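Serine-threonine phosphatase 2C (Toxoplasma gondii, PDB 2I44) probably removes phosphate groups from serine and threonine residues of proteins as a metal-dependent phosphatase of the PP2C family, and binds calcium ions. Local coordinates at residues E100-L105 / V251-P256. Residues are numbered along the deposited sequence; the frame is centred on the assembly and turned at random.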
ATOM      1  N   GLU A 100      -7.632  14.505 -25.163  1.00 35.31           N
ATOM      2  CA  GLU A 100      -6.384  15.083 -24.685  1.00 35.43           C
ATOM      3  C   GLU A 100      -6.174  14.806 -23.197  1.00 33.99           C
ATOM      4  O   GLU A 100      -5.059  14.504 -22.765  1.00 33.41           O
ATOM      5  CB  GLU A 100      -6.387  16.586 -24.947  1.00 35.51           C
ATOM      6  CG  GLU A 100      -5.016  17.163 -25.208  1.00 38.35           C
ATOM      7  CD  GLU A 100      -5.080  18.609 -25.661  1.00 41.95           C
ATOM      8  OE1 GLU A 100      -5.832  18.893 -26.621  1.00 42.65           O
ATOM      9  OE2 GLU A 100      -4.380  19.459 -25.065  1.00 42.51           O
ATOM     10  N   VAL A 101      -7.244  14.914 -22.419  1.00 33.68           N
ATOM     11  CA  VAL A 101      -7.167  14.648 -20.991  1.00 33.11           C
ATOM     12  C   VAL A 101      -6.684  13.216 -20.828  1.00 33.77           C
ATOM     13  O   VAL A 101      -5.588  12.969 -20.325  1.00 34.57           O
ATOM     14  CB  VAL A 101      -8.545  14.780 -20.316  1.00 31.38           C
ATOM     15  CG1 VAL A 101      -8.466  14.283 -18.875  1.00 31.07           C
ATOM     16  CG2 VAL A 101      -8.998  16.226 -20.341  1.00 29.65           C
ATOM     17  N   ASP A 102      -7.509  12.281 -21.283  1.00 34.65           N
ATOM     18  CA  ASP A 102      -7.198  10.861 -21.196  1.00 34.96           C
ATOM     19  C   ASP A 102      -5.817  10.506 -21.717  1.00 35.10           C
ATOM     20  O   ASP A 102      -5.292   9.436 -21.420  1.00 36.37           O
ATOM     21  CB  ASP A 102      -8.256  10.053 -21.944  1.00 34.10           C
ATOM     22  CG  ASP A 102      -9.547   9.944 -21.167  1.00 35.18           C
ATOM     23  OD1 ASP A 102      -9.890  10.902 -20.443  1.00 33.65           O
ATOM     24  OD2 ASP A 102     -10.222   8.903 -21.285  1.00 37.64           O
ATOM     25  N   GLU A 103      -5.217  11.404 -22.487  1.00 35.55           N
ATOM     26  CA  GLU A 103      -3.896  11.137 -23.023  1.00 33.84           C
ATOM     27  C   GLU A 103      -2.787  11.673 -22.133  1.00 33.03           C
ATOM     28  O   GLU A 103      -1.700  11.105 -22.079  1.00 32.79           O
ATOM     29  CB  GLU A 103      -3.773  11.735 -24.422  1.00 36.86           C
ATOM     30  CG  GLU A 103      -2.412  11.536 -25.054  1.00 39.98           C
ATOM     31  CD  GLU A 103      -2.428  11.799 -26.547  1.00 44.16           C
ATOM     32  OE1 GLU A 103      -2.932  12.869 -26.959  1.00 46.42           O
ATOM     33  OE2 GLU A 103      -1.937  10.935 -27.309  1.00 45.43           O
ATOM     34  N   LYS A 104      -3.064  12.762 -21.425  1.00 31.68           N
ATOM     35  CA  LYS A 104      -2.055  13.370 -20.565  1.00 30.95           C
ATOM     36  C   LYS A 104      -2.234  13.046 -19.080  1.00 29.78           C
ATOM     37  O   LYS A 104      -1.265  13.028 -18.322  1.00 29.87           O
ATOM     38  CB  LYS A 104      -2.062  14.890 -20.767  1.00 32.65           C
ATOM     39  CG  LYS A 104      -1.947  15.295 -22.239  1.00 35.11           C
ATOM     40  CD  LYS A 104      -1.976  16.806 -22.435  1.00 37.77           C
ATOM     41  CE  LYS A 104      -0.683  17.453 -21.970  1.00 39.29           C
ATOM     42  NZ  LYS A 104      -0.716  18.939 -22.131  1.00 42.89           N
ATOM     43  N   LEU A 105      -3.472  12.777 -18.681  1.00 28.16           N
ATOM     44  CA  LEU A 105      -3.798  12.476 -17.289  1.00 28.60           C
ATOM     45  C   LEU A 105      -2.962  11.357 -16.666  1.00 28.01           C
ATOM     46  O   LEU A 105      -2.529  11.480 -15.523  1.00 29.90           O
ATOM     47  CB  LEU A 105      -5.294  12.153 -17.161  1.00 26.19           C
ATOM     48  CG  LEU A 105      -5.893  12.070 -15.749  1.00 28.04           C
ATOM     49  CD1 LEU A 105      -5.619  13.358 -14.990  1.00 26.57           C
ATOM     50  CD2 LEU A 105      -7.388  11.826 -15.833  1.00 26.30           C
ATOM     51  N   VAL A 251      -0.556   2.893 -13.953  1.00 20.22           N
ATOM     52  CA  VAL A 251      -1.846   3.521 -14.190  1.00 19.47           C
ATOM     53  C   VAL A 251      -2.713   2.600 -15.049  1.00 20.27           C
ATOM     54  O   VAL A 251      -2.338   2.229 -16.158  1.00 18.79           O
ATOM     55  CB  VAL A 251      -1.702   4.884 -14.917  1.00 21.11           C
ATOM     56  CG1 VAL A 251      -3.081   5.494 -15.150  1.00 20.83           C
ATOM     57  CG2 VAL A 251      -0.836   5.835 -14.096  1.00 20.18           C
ATOM     58  N   VAL A 252      -3.873   2.235 -14.523  1.00 19.75           N
ATOM     59  CA  VAL A 252      -4.788   1.360 -15.234  1.00 22.52           C
ATOM     60  C   VAL A 252      -6.103   2.079 -15.520  1.00 23.85           C
ATOM     61  O   VAL A 252      -6.579   2.864 -14.698  1.00 24.27           O
ATOM     62  CB  VAL A 252      -5.070   0.074 -14.405  1.00 22.62           C
ATOM     63  CG1 VAL A 252      -5.313   0.436 -12.953  1.00 25.40           C
ATOM     64  CG2 VAL A 252      -6.278  -0.667 -14.963  1.00 23.83           C
ATOM     65  N   ARG A 253      -6.670   1.831 -16.698  1.00 24.08           N
ATOM     66  CA  ARG A 253      -7.952   2.431 -17.058  1.00 25.30           C
ATOM     67  C   ARG A 253      -9.047   1.587 -16.426  1.00 25.21           C
ATOM     68  O   ARG A 253      -9.043   0.363 -16.564  1.00 27.06           O
ATOM     69  CB  ARG A 253      -8.176   2.409 -18.567  1.00 27.90           C
ATOM     70  CG  ARG A 253      -7.251   3.262 -19.391  1.00 31.10           C
ATOM     71  CD  ARG A 253      -7.531   3.022 -20.876  1.00 35.35           C
ATOM     72  NE  ARG A 253      -6.656   3.815 -21.739  1.00 41.43           N
ATOM     73  CZ  ARG A 253      -6.865   5.091 -22.056  1.00 42.39           C
ATOM     74  NH1 ARG A 253      -7.931   5.733 -21.588  1.00 42.04           N
ATOM     75  NH2 ARG A 253      -6.001   5.730 -22.834  1.00 44.52           N
ATOM     76  N   VAL A 254      -9.975   2.221 -15.724  1.00 24.17           N
ATOM     77  CA  VAL A 254     -11.068   1.474 -15.131  1.00 23.77           C
ATOM     78  C   VAL A 254     -12.078   1.244 -16.254  1.00 25.45           C
ATOM     79  O   VAL A 254     -12.708   2.187 -16.731  1.00 25.80           O
ATOM     80  CB  VAL A 254     -11.749   2.265 -14.006  1.00 23.92           C
ATOM     81  CG1 VAL A 254     -12.862   1.432 -13.389  1.00 22.66           C
ATOM     82  CG2 VAL A 254     -10.720   2.664 -12.951  1.00 23.04           C
ATOM     83  N   THR A 255     -12.218  -0.001 -16.694  1.00 25.61           N
ATOM     84  CA  THR A 255     -13.156  -0.313 -17.765  1.00 24.66           C
ATOM     85  C   THR A 255     -14.472  -0.833 -17.193  1.00 24.88           C
ATOM     86  O   THR A 255     -14.569  -1.133 -16.002  1.00 22.66           O
ATOM     87  CB  THR A 255     -12.592  -1.392 -18.699  1.00 24.59           C
ATOM     88  OG1 THR A 255     -12.643  -2.664 -18.039  1.00 23.81           O
ATOM     89  CG2 THR A 255     -11.150  -1.065 -19.075  1.00 24.88           C
ATOM     90  N   PRO A 256     -15.506  -0.949 -18.039  1.00 24.01           N
ATOM     91  CA  PRO A 256     -16.805  -1.444 -17.575  1.00 26.56           C
ATOM     92  C   PRO A 256     -16.705  -2.819 -16.912  1.00 25.60           C
ATOM     93  O   PRO A 256     -17.516  -3.160 -16.055  1.00 26.74           O
ATOM     94  CB  PRO A 256     -17.634  -1.484 -18.857  1.00 26.64           C
ATOM     95  CG  PRO A 256     -17.085  -0.319 -19.631  1.00 27.28           C
ATOM     96  CD  PRO A 256     -15.589  -0.487 -19.437  1.00 26.34           C
TER
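D102 and R253 meet at the surface of the PP2C fold, a beta-sandwich flanked by helices, and illustrate how a long-range charge pair can supplement the packing of a helix on a sheet. D102 lies near the start of the long helix 98-130, R253 at the end of strand 248-253, which runs antiparallel to 149-155. Their CA atoms stand 9.4 Å apart, a gap spanned chiefly by the arginine.

The electrostatic link is a long salt bridge, OD2 of D102 lying 3.9 Å from NH1 of R253. The carboxylate oxygen comes to the edge of the guanidinium, in its plane, while the two flat groups are turned 40° against each other. R253 reaches this far because its chain is fully extended from CG to NE; chi4 of -82° then turns the guanidinium across that line. At such a length the attraction is probably modest, and solvent would be expected to weaken it further.

Apolar packing is made with neighbouring parts of the fold: the buried L105 packs against F149 and against V88 of helix 83-92, and R253 also touches F149. Together the two segments bury just 80 Å², well away from the calcium sites. The second amino group of R253 comes near the helix backbone, but its NH2, 4.0 Å from the carbonyl O of D102, is too distant for a hydrogen bond.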